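PDB 3E0R: C3-degrading proteinase (CppA protein), which probably degrades complement component C3 as a streptococcal proteinase, although its two family regions belong to the glyoxalase clan. Local coordinates for residues N19-N24 / L37-A42; T26-T31 / L44-Q49; G89-T94 / Y107-F112. All coordinates share one frame; numbering follows the deposited sequence.

Three helix-to-sheet contacts, one polar and two apolar, are illustrated by this chain. Interactions 1 and 2 share helix 21-31 and tie it to neighbouring strands of one sheet, 35-39 and 43-47. Interaction 1 is a surface contact at the start of the helix and is wholly polar, one arginine reaching a carboxylate and two carbonyls. Farther along the helix, interaction 2 is buried and apolar, with no hydrogen bond across it. Interaction 3 repeats the buried, apolar chemistry with helix 84-91 and strand 107-112 of a second sheet, now adding an aromatic face. It touches interaction 2 where Phe-27 packs on Ile-111 and Thr-31 on Thr-94.

Interaction 1: residues N19-N24 / L37-A42; sequences NNRKLN and LLEESA
Arg-21 NH2 is held by two oxygens at once: Glu-39 OE1 at 2.7 Å, which makes a salt bridge, and the backbone carbonyl Glu-40 O, also at 2.7 Å from NH2. Both oxygens lie at the edge of the guanidinium but tilted from its plane, and with that tilt neither hydrogen bond is straight, their N-H to acceptor angles being 134° and 131°. A third acceptor is better aligned with the group, since Ser-41 O sits in the guanidinium plane, 3.2 Å from Arg-21 NH1, although this N-H rises above the plane of the Ser-41 carbonyl. The arginine thus binds the turn after strand 35-39 mainly through the main-chain carbonyls of the turn, and such a fan of acceptors fixes the rotation of the guanidinium. Arg-21 and Glu-39 extend from opposite directions, each bent at chi2, and the guanidinium and carboxylate planes are inclined by 33°.

In the β-α-β-β-β order seen in the glyoxalase clan, helix 21-31 follows strand 9-18 and precedes the hairpin 35-39/43-47, so this contact joins the helix start to the hairpin turn. Asn-20 is the N-cap: its OD1 accepts from Leu-23 N at 3.1 Å. Its carbonyl is doubly engaged, because Asn-24 N and Asn-24 ND2 approach Asn-20 O from opposite faces, the side-chain bond measuring 2.7 Å. Glu-25 and Glu-59 add long, weak ion pairs with Arg-21; Glu-25 also lies close to Glu-39, a like charge that the arginine probably offsets.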
loop_
_atom_site.group_PDB
_atom_site.type_symbol
_atom_site.label_atom_id
_atom_site.label_comp_id
_atom_site.label_asym_id
_atom_site.label_seq_id
_atom_site.Cartn_x
_atom_site.Cartn_y
_atom_site.Cartn_z
ATOM N N ASN A 19 8.486 11.783 0.997
ATOM C CA ASN A 19 9.323 12.995 0.943
ATOM C C ASN A 19 10.424 12.923 1.992
ATOM O O ASN A 19 11.583 12.731 1.658
ATOM C CB ASN A 19 8.474 14.276 1.102
ATOM C CG ASN A 19 9.325 15.589 1.151
ATOM O OD1 ASN A 19 10.557 15.582 1.030
ATOM N ND2 ASN A 19 8.642 16.711 1.332
ATOM N N ASN A 20 10.071 13.098 3.255
ATOM C CA ASN A 20 11.050 12.958 4.319
ATOM C C ASN A 20 11.074 11.525 4.806
ATOM O O ASN A 20 10.079 11.019 5.286
ATOM C CB ASN A 20 10.755 13.900 5.479
ATOM C CG ASN A 20 11.911 13.977 6.442
ATOM O OD1 ASN A 20 12.264 12.992 7.126
ATOM N ND2 ASN A 20 12.545 15.140 6.469
ATOM N N ARG A 21 12.215 10.876 4.664
ATOM C CA ARG A 21 12.381 9.502 5.103
ATOM C C ARG A 21 12.128 9.292 6.588
ATOM O O ARG A 21 11.356 8.410 6.979
ATOM C CB ARG A 21 13.798 9.011 4.804
ATOM C CG ARG A 21 13.830 7.539 4.545
ATOM C CD ARG A 21 14.983 6.881 5.225
ATOM N NE ARG A 21 15.124 5.509 4.740
ATOM C CZ ARG A 21 15.671 5.181 3.570
ATOM N NH1 ARG A 21 16.128 6.109 2.730
ATOM N NH2 ARG A 21 15.778 3.916 3.238
ATOM N N LYS A 22 12.809 10.056 7.422
ATOM C CA LYS A 22 12.698 9.857 8.850
ATOM C C LYS A 22 11.233 10.024 9.271
ATOM O O LYS A 22 10.741 9.251 10.072
ATOM C CB LYS A 22 13.634 10.800 9.621
ATOM C CG LYS A 22 13.784 10.425 11.073
ATOM C CD LYS A 22 14.820 9.330 11.226
ATOM C CE LYS A 22 14.483 8.348 12.341
ATOM N NZ LYS A 22 15.251 7.060 12.213
ATOM N N LEU A 23 10.534 11.025 8.715
ATOM C CA LEU A 23 9.111 11.211 8.993
ATOM C C LEU A 23 8.313 9.954 8.721
ATOM O O LEU A 23 7.547 9.483 9.567
ATOM C CB LEU A 23 8.513 12.329 8.123
ATOM C CG LEU A 23 8.341 13.734 8.658
ATOM C CD1 LEU A 23 7.725 14.635 7.581
ATOM C CD2 LEU A 23 7.492 13.701 9.931
ATOM N N ASN A 24 8.477 9.440 7.504
ATOM C CA ASN A 24 7.741 8.256 7.043
ATOM C C ASN A 24 8.129 7.013 7.864
ATOM O O ASN A 24 7.273 6.208 8.242
ATOM C CB ASN A 24 7.912 8.073 5.522
ATOM C CG ASN A 24 7.086 9.066 4.708
ATOM O OD1 ASN A 24 6.017 8.727 4.232
ATOM N ND2 ASN A 24 7.544 10.323 4.612
ATOM N N LEU A 37 12.769 -4.193 6.685
ATOM C CA LEU A 37 13.333 -5.433 6.260
ATOM C C LEU A 37 14.697 -5.210 5.625
ATOM O O LEU A 37 15.650 -5.913 5.873
ATOM C CB LEU A 37 12.370 -6.077 5.277
ATOM C CG LEU A 37 10.929 -6.236 5.747
ATOM C CD1 LEU A 37 10.170 -6.784 4.623
ATOM C CD2 LEU A 37 10.838 -7.124 6.969
ATOM N N LEU A 38 14.758 -4.201 4.796
ATOM C CA LEU A 38 15.892 -3.927 3.951
ATOM C C LEU A 38 15.983 -2.446 4.123
ATOM O O LEU A 38 14.947 -1.739 4.188
ATOM C CB LEU A 38 15.562 -4.241 2.489
ATOM C CG LEU A 38 16.580 -4.855 1.557
ATOM C CD1 LEU A 38 17.205 -6.113 2.215
ATOM C CD2 LEU A 38 15.892 -5.131 0.173
ATOM N N GLU A 39 17.213 -1.973 4.244
ATOM C CA GLU A 39 17.439 -0.562 4.360
ATOM C C GLU A 39 18.429 -0.168 3.306
ATOM O O GLU A 39 19.637 -0.073 3.549
ATOM C CB GLU A 39 17.875 -0.202 5.776
ATOM C CG GLU A 39 16.709 0.322 6.624
ATOM C CD GLU A 39 16.414 1.786 6.327
ATOM O OE1 GLU A 39 16.263 2.115 5.127
ATOM O OE2 GLU A 39 16.360 2.603 7.280
ATOM N N GLU A 40 17.891 0.002 2.107
ATOM C CA GLU A 40 18.642 0.589 1.026
ATOM C C GLU A 40 18.520 2.109 1.137
ATOM O O GLU A 40 17.752 2.614 1.943
ATOM C CB GLU A 40 18.168 0.043 -0.334
ATOM C CG GLU A 40 19.213 -0.840 -0.998
ATOM C CD GLU A 40 20.489 -0.066 -1.303
ATOM O OE1 GLU A 40 21.475 -0.214 -0.550
ATOM O OE2 GLU A 40 20.493 0.719 -2.274
ATOM N N SER A 41 19.303 2.830 0.350
ATOM C CA SER A 41 19.274 4.296 0.356
ATOM C C SER A 41 18.119 4.883 -0.460
ATOM O O SER A 41 17.597 5.946 -0.128
ATOM C CB SER A 41 20.579 4.854 -0.204
ATOM O OG SER A 41 21.704 4.351 0.501
ATOM N N ALA A 42 17.760 4.213 -1.551
ATOM C CA ALA A 42 16.627 4.619 -2.377
ATOM C C ALA A 42 15.317 4.338 -1.639
ATOM O O ALA A 42 14.361 5.108 -1.733
ATOM C CB ALA A 42 16.665 3.880 -3.731
#

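Interaction 2: residues T26-T31 / L44-Q49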
loop_
_atom_site.group_PDB
_atom_site.type_symbol
_atom_site.label_atom_id
_atom_site.label_comp_id
_atom_site.label_asym_id
_atom_site.label_seq_id
_atom_site.Cartn_x
_atom_site.Cartn_y
_atom_site.Cartn_z
ATOM N N THR A 26 9.189 7.012 11.015
ATOM C CA THR A 26 8.595 7.201 12.322
ATOM C C THR A 26 7.146 6.762 12.338
ATOM O O THR A 26 6.655 6.289 13.355
ATOM C CB THR A 26 8.675 8.671 12.767
ATOM O OG1 THR A 26 10.001 9.148 12.536
ATOM C CG2 THR A 26 8.336 8.821 14.236
ATOM N N PHE A 27 6.477 6.937 11.203
ATOM C CA PHE A 27 5.042 6.674 11.069
ATOM C C PHE A 27 4.803 5.167 10.923
ATOM O O PHE A 27 4.085 4.553 11.719
ATOM C CB PHE A 27 4.464 7.483 9.865
ATOM C CG PHE A 27 3.016 7.248 9.608
ATOM C CD1 PHE A 27 2.048 7.770 10.465
ATOM C CD2 PHE A 27 2.610 6.497 8.533
ATOM C CE1 PHE A 27 0.708 7.543 10.246
ATOM C CE2 PHE A 27 1.275 6.255 8.306
ATOM C CZ PHE A 27 0.325 6.778 9.132
ATOM N N TYR A 28 5.469 4.571 9.944
ATOM C CA TYR A 28 5.162 3.192 9.571
ATOM C C TYR A 28 5.745 2.174 10.549
ATOM O O TYR A 28 5.112 1.153 10.874
ATOM C CB TYR A 28 5.635 2.939 8.167
ATOM C CG TYR A 28 4.708 3.510 7.142
ATOM C CD1 TYR A 28 3.502 2.890 6.863
ATOM C CD2 TYR A 28 5.069 4.632 6.378
ATOM C CE1 TYR A 28 2.627 3.413 5.885
ATOM C CE2 TYR A 28 4.197 5.162 5.383
ATOM C CZ TYR A 28 2.978 4.547 5.172
ATOM O OH TYR A 28 2.147 5.032 4.216
ATOM N N ILE A 29 6.912 2.523 11.083
ATOM C CA ILE A 29 7.624 1.655 12.004
ATOM C C ILE A 29 7.202 1.978 13.415
ATOM O O ILE A 29 6.635 1.133 14.091
ATOM C CB ILE A 29 9.183 1.761 11.859
ATOM C CG1 ILE A 29 9.622 1.282 10.481
ATOM C CG2 ILE A 29 9.884 0.919 12.912
ATOM C CD1 ILE A 29 10.960 1.804 10.077
ATOM N N GLU A 30 7.451 3.216 13.848
ATOM C CA GLU A 30 7.233 3.550 15.242
ATOM C C GLU A 30 5.751 3.611 15.535
ATOM O O GLU A 30 5.284 3.061 16.531
ATOM C CB GLU A 30 7.900 4.857 15.689
ATOM C CG GLU A 30 9.119 5.308 14.882
ATOM C CD GLU A 30 10.460 5.146 15.565
ATOM O OE1 GLU A 30 10.755 5.997 16.438
ATOM O OE2 GLU A 30 11.220 4.215 15.172
ATOM N N THR A 31 4.993 4.278 14.690
ATOM C CA THR A 31 3.585 4.491 15.017
ATOM C C THR A 31 2.821 3.194 14.712
ATOM O O THR A 31 2.220 2.606 15.636
ATOM C CB THR A 31 3.035 5.791 14.353
ATOM O OG1 THR A 31 3.889 6.888 14.737
ATOM C CG2 THR A 31 1.574 6.104 14.775
ATOM N N LEU A 44 12.952 2.039 1.658
ATOM C CA LEU A 44 12.635 1.296 2.810
ATOM C C LEU A 44 11.638 0.157 2.428
ATOM O O LEU A 44 10.525 0.360 1.854
ATOM C CB LEU A 44 12.087 2.296 3.826
ATOM C CG LEU A 44 11.593 1.773 5.169
ATOM C CD1 LEU A 44 12.687 1.054 5.964
ATOM C CD2 LEU A 44 10.970 2.944 5.924
ATOM N N SER A 45 12.088 -1.044 2.732
ATOM C CA SER A 45 11.339 -2.257 2.531
ATOM C C SER A 45 10.663 -2.506 3.845
ATOM O O SER A 45 11.345 -2.688 4.811
ATOM C CB SER A 45 12.312 -3.421 2.196
ATOM O OG SER A 45 11.640 -4.612 1.839
ATOM N N LEU A 46 9.319 -2.471 3.877
ATOM C CA LEU A 46 8.538 -2.722 5.089
ATOM C C LEU A 46 7.724 -4.036 5.019
ATOM O O LEU A 46 7.210 -4.427 3.981
ATOM C CB LEU A 46 7.580 -1.546 5.409
ATOM C CG LEU A 46 8.198 -0.134 5.542
ATOM C CD1 LEU A 46 7.132 0.919 5.231
ATOM C CD2 LEU A 46 8.810 0.006 6.965
ATOM N N GLY A 47 7.588 -4.667 6.181
ATOM C CA GLY A 47 6.846 -5.910 6.318
ATOM C C GLY A 47 6.543 -6.161 7.787
ATOM O O GLY A 47 6.386 -5.237 8.513
ATOM N N ASP A 48 6.470 -7.423 8.188
ATOM C CA ASP A 48 6.100 -7.818 9.562
ATOM C C ASP A 48 7.092 -8.868 10.051
ATOM O O ASP A 48 8.244 -8.919 9.572
ATOM C CB ASP A 48 4.601 -8.269 9.636
ATOM C CG ASP A 48 4.268 -9.449 8.691
ATOM O OD1 ASP A 48 5.195 -10.199 8.349
ATOM O OD2 ASP A 48 3.093 -9.611 8.286
ATOM N N GLN A 49 6.698 -9.697 11.004
ATOM C CA GLN A 49 7.638 -10.636 11.578
ATOM C C GLN A 49 7.745 -11.865 10.770
ATOM O O GLN A 49 8.541 -12.694 11.093
ATOM C CB GLN A 49 7.263 -11.111 12.954
ATOM C CG GLN A 49 6.488 -10.169 13.747
ATOM C CD GLN A 49 7.314 -9.422 14.755
ATOM O OE1 GLN A 49 8.458 -8.977 14.439
ATOM N NE2 GLN A 49 6.730 -9.225 15.972
#
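Leu-46 points its forked end into the shallow hollow between Tyr-28 and Ile-29 on helix 21-31, one methyl for each neighbour. Its CD1 rests 3.9 Å from Tyr-28 CB, at the root of the tyrosine side chain, which it crosses at about a right angle. The other prong, CD2, lies 3.8 Å from Ile-29 CG1. With CG1 anti to the carbonyl carbon (chi1 -64°), Ile-29 extends toward the strand, and its CD1 comes 4.3 Å from Leu-44 CD2. Leu-44 and Leu-46, two residues apart on strand 43-47, therefore offer bumps from the same face of the sheet.

This is helix-on-sheet packing of the β-α-β-β-β topology found in the glyoxalase clan, the helix running 37° from the strand direction with axes 10.1 Å apart. Leu-55 and Leu-57 of the adjoining strand 53-59 touch both Tyr-28 and Leu-46 and extend the apolar floor. The tyrosine ring is further placed by Phe-27, whose edge atom CD2 stands 3.6 Å above the Tyr-28 ring, over its centre. Toward its end the helix widens into a pi-type turn, in which Thr-31 N bonds to Thr-26 O at 2.9 Å.

Interaction 3: residues G89-T94 / Y107-F112; sequences GILSKT and YAFEIF
A chi1 of 68° sets Phe-109 CG between its own backbone N and carbonyl carbon, while Leu-91 CG stands anti to its carbonyl carbon (chi1 -72°); together these torsions bring the leucine methyls against the phenyl ring. The pair belongs to a helix packed on a mixed β-sheet, in a β-α-β-β-β unit that matches the glyoxalase clan: strand 74-81, helix 84-91 and strands 99-102, 107-112 and 118-122. Leu-91 CD2 makes a CH-pi contact over one face of the ring, 3.9 Å from the Phe-109 centroid. It is offset toward the rim, and its nearest ring atom is Phe-109 CD2 at 3.6 Å. The two side chains slide past each other in opposite directions, and Leu-91 CG and CD1 also lie against Phe-109 CD2.

Ile-90 comes instead to the far end of the ring, its side chain crossing that of Phe-109 at about a right angle, with CG2 3.9 Å from Phe-109 CZ. At the start of the strand Leu-91 CD1 makes a looser contact with Tyr-107 CB, at 4.5 Å. Ile-87 of the same helix adds to the packing on Phe-109, and Leu-148 touches Ile-90. Beyond the isoleucine the chain turns back on its own carbonyl: Lys-93 N and Thr-94 OG1 reach Ile-90 O from opposite faces of its plane, the hydroxyl donating at 3.0 Å from OG1 to Ile-90 O.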
loop_
_atom_site.group_PDB
_atom_site.type_symbol
_atom_site.label_atom_id
_atom_site.label_comp_id
_atom_site.label_asym_id
_atom_site.label_seq_id
_atom_site.Cartn_x
_atom_site.Cartn_y
_atom_site.Cartn_z
ATOM N N GLY A 89 -2.741 -2.250 21.171
ATOM C CA GLY A 89 -1.396 -1.927 21.623
ATOM C C GLY A 89 -0.903 -0.643 20.976
ATOM O O GLY A 89 -0.389 0.264 21.657
ATOM N N ILE A 90 -1.059 -0.582 19.656
ATOM C CA ILE A 90 -0.748 0.614 18.872
ATOM C C ILE A 90 -1.486 1.845 19.413
ATOM O O ILE A 90 -0.865 2.878 19.652
ATOM C CB ILE A 90 -1.095 0.436 17.350
ATOM C CG1 ILE A 90 -0.262 -0.664 16.693
ATOM C CG2 ILE A 90 -0.880 1.733 16.552
ATOM C CD1 ILE A 90 -0.924 -1.053 15.315
ATOM N N LEU A 91 -2.798 1.733 19.631
ATOM C CA LEU A 91 -3.599 2.883 20.099
ATOM C C LEU A 91 -3.205 3.334 21.522
ATOM O O LEU A 91 -3.195 4.533 21.824
ATOM C CB LEU A 91 -5.083 2.553 19.990
ATOM C CG LEU A 91 -5.592 2.516 18.543
ATOM C CD1 LEU A 91 -6.927 1.775 18.452
ATOM C CD2 LEU A 91 -5.673 3.938 17.910
ATOM N N SER A 92 -2.812 2.372 22.371
ATOM C CA SER A 92 -2.303 2.682 23.710
ATOM C C SER A 92 -1.083 3.605 23.662
ATOM O O SER A 92 -0.755 4.242 24.665
ATOM C CB SER A 92 -1.964 1.402 24.508
ATOM O OG SER A 92 -0.769 0.806 24.055
ATOM N N LYS A 93 -0.424 3.692 22.510
ATOM C CA LYS A 93 0.817 4.458 22.386
ATOM C C LYS A 93 0.735 5.749 21.557
ATOM O O LYS A 93 1.612 6.600 21.676
ATOM C CB LYS A 93 1.940 3.552 21.834
ATOM C CG LYS A 93 2.367 2.433 22.775
ATOM C CD LYS A 93 3.245 2.945 23.930
ATOM C CE LYS A 93 3.435 1.888 25.037
ATOM N NZ LYS A 93 2.201 1.642 25.896
ATOM N N THR A 94 -0.303 5.908 20.736
ATOM C CA THR A 94 -0.391 7.063 19.825
ATOM C C THR A 94 -1.475 8.047 20.236
ATOM O O THR A 94 -2.620 7.660 20.539
ATOM C CB THR A 94 -0.729 6.658 18.367
ATOM O OG1 THR A 94 -0.258 5.341 18.111
ATOM C CG2 THR A 94 -0.108 7.640 17.373
ATOM N N TYR A 107 -11.196 -3.232 17.654
ATOM C CA TYR A 107 -11.086 -1.865 17.217
ATOM C C TYR A 107 -10.350 -1.767 15.847
ATOM O O TYR A 107 -9.719 -2.731 15.333
ATOM C CB TYR A 107 -10.462 -0.991 18.319
ATOM C CG TYR A 107 -11.349 -0.916 19.563
ATOM C CD1 TYR A 107 -12.397 0.033 19.677
ATOM C CD2 TYR A 107 -11.179 -1.837 20.623
ATOM C CE1 TYR A 107 -13.222 0.081 20.854
ATOM C CE2 TYR A 107 -11.987 -1.801 21.791
ATOM C CZ TYR A 107 -13.007 -0.849 21.898
ATOM O OH TYR A 107 -13.794 -0.844 23.048
ATOM N N ALA A 108 -10.527 -0.619 15.225
ATOM C CA ALA A 108 -9.860 -0.332 13.965
ATOM C C ALA A 108 -9.673 1.165 13.955
ATOM O O ALA A 108 -10.342 1.886 14.711
ATOM C CB ALA A 108 -10.706 -0.777 12.815
ATOM N N PHE A 109 -8.753 1.651 13.138
ATOM C CA PHE A 109 -8.642 3.100 13.009
ATOM C C PHE A 109 -8.132 3.535 11.671
ATOM O O PHE A 109 -7.601 2.744 10.923
ATOM C CB PHE A 109 -7.815 3.727 14.175
ATOM C CG PHE A 109 -6.391 3.372 14.161
ATOM C CD1 PHE A 109 -5.472 4.208 13.535
ATOM C CD2 PHE A 109 -5.946 2.177 14.761
ATOM C CE1 PHE A 109 -4.135 3.876 13.486
ATOM C CE2 PHE A 109 -4.616 1.824 14.724
ATOM C CZ PHE A 109 -3.697 2.688 14.079
ATOM N N GLU A 110 -8.353 4.812 11.390
ATOM C CA GLU A 110 -7.723 5.510 10.303
ATOM C C GLU A 110 -6.753 6.581 10.828
ATOM O O GLU A 110 -6.930 7.129 11.871
ATOM C CB GLU A 110 -8.757 6.160 9.443
ATOM C CG GLU A 110 -9.399 5.233 8.471
ATOM C CD GLU A 110 -10.566 5.885 7.782
ATOM O OE1 GLU A 110 -11.208 6.722 8.434
ATOM O OE2 GLU A 110 -10.839 5.567 6.615
ATOM N N ILE A 111 -5.701 6.802 10.059
ATOM C CA ILE A 111 -4.672 7.771 10.333
ATOM C C ILE A 111 -4.075 8.204 8.969
ATOM O O ILE A 111 -4.023 7.404 8.059
ATOM C CB ILE A 111 -3.640 7.141 11.273
ATOM C CG1 ILE A 111 -2.766 8.213 11.916
ATOM C CG2 ILE A 111 -2.801 6.102 10.558
ATOM C CD1 ILE A 111 -1.954 7.690 13.073
ATOM N N PHE A 112 -3.675 9.471 8.835
ATOM C CA PHE A 112 -2.953 9.976 7.679
ATOM C C PHE A 112 -1.415 9.853 7.874
ATOM O O PHE A 112 -0.831 10.075 8.956
ATOM C CB PHE A 112 -3.332 11.438 7.386
ATOM C CG PHE A 112 -4.675 11.616 6.641
ATOM C CD1 PHE A 112 -4.751 11.513 5.257
ATOM C CD2 PHE A 112 -5.848 11.924 7.322
ATOM C CE1 PHE A 112 -5.995 11.687 4.576
ATOM C CE2 PHE A 112 -7.064 12.096 6.635
ATOM C CZ PHE A 112 -7.131 11.972 5.277
#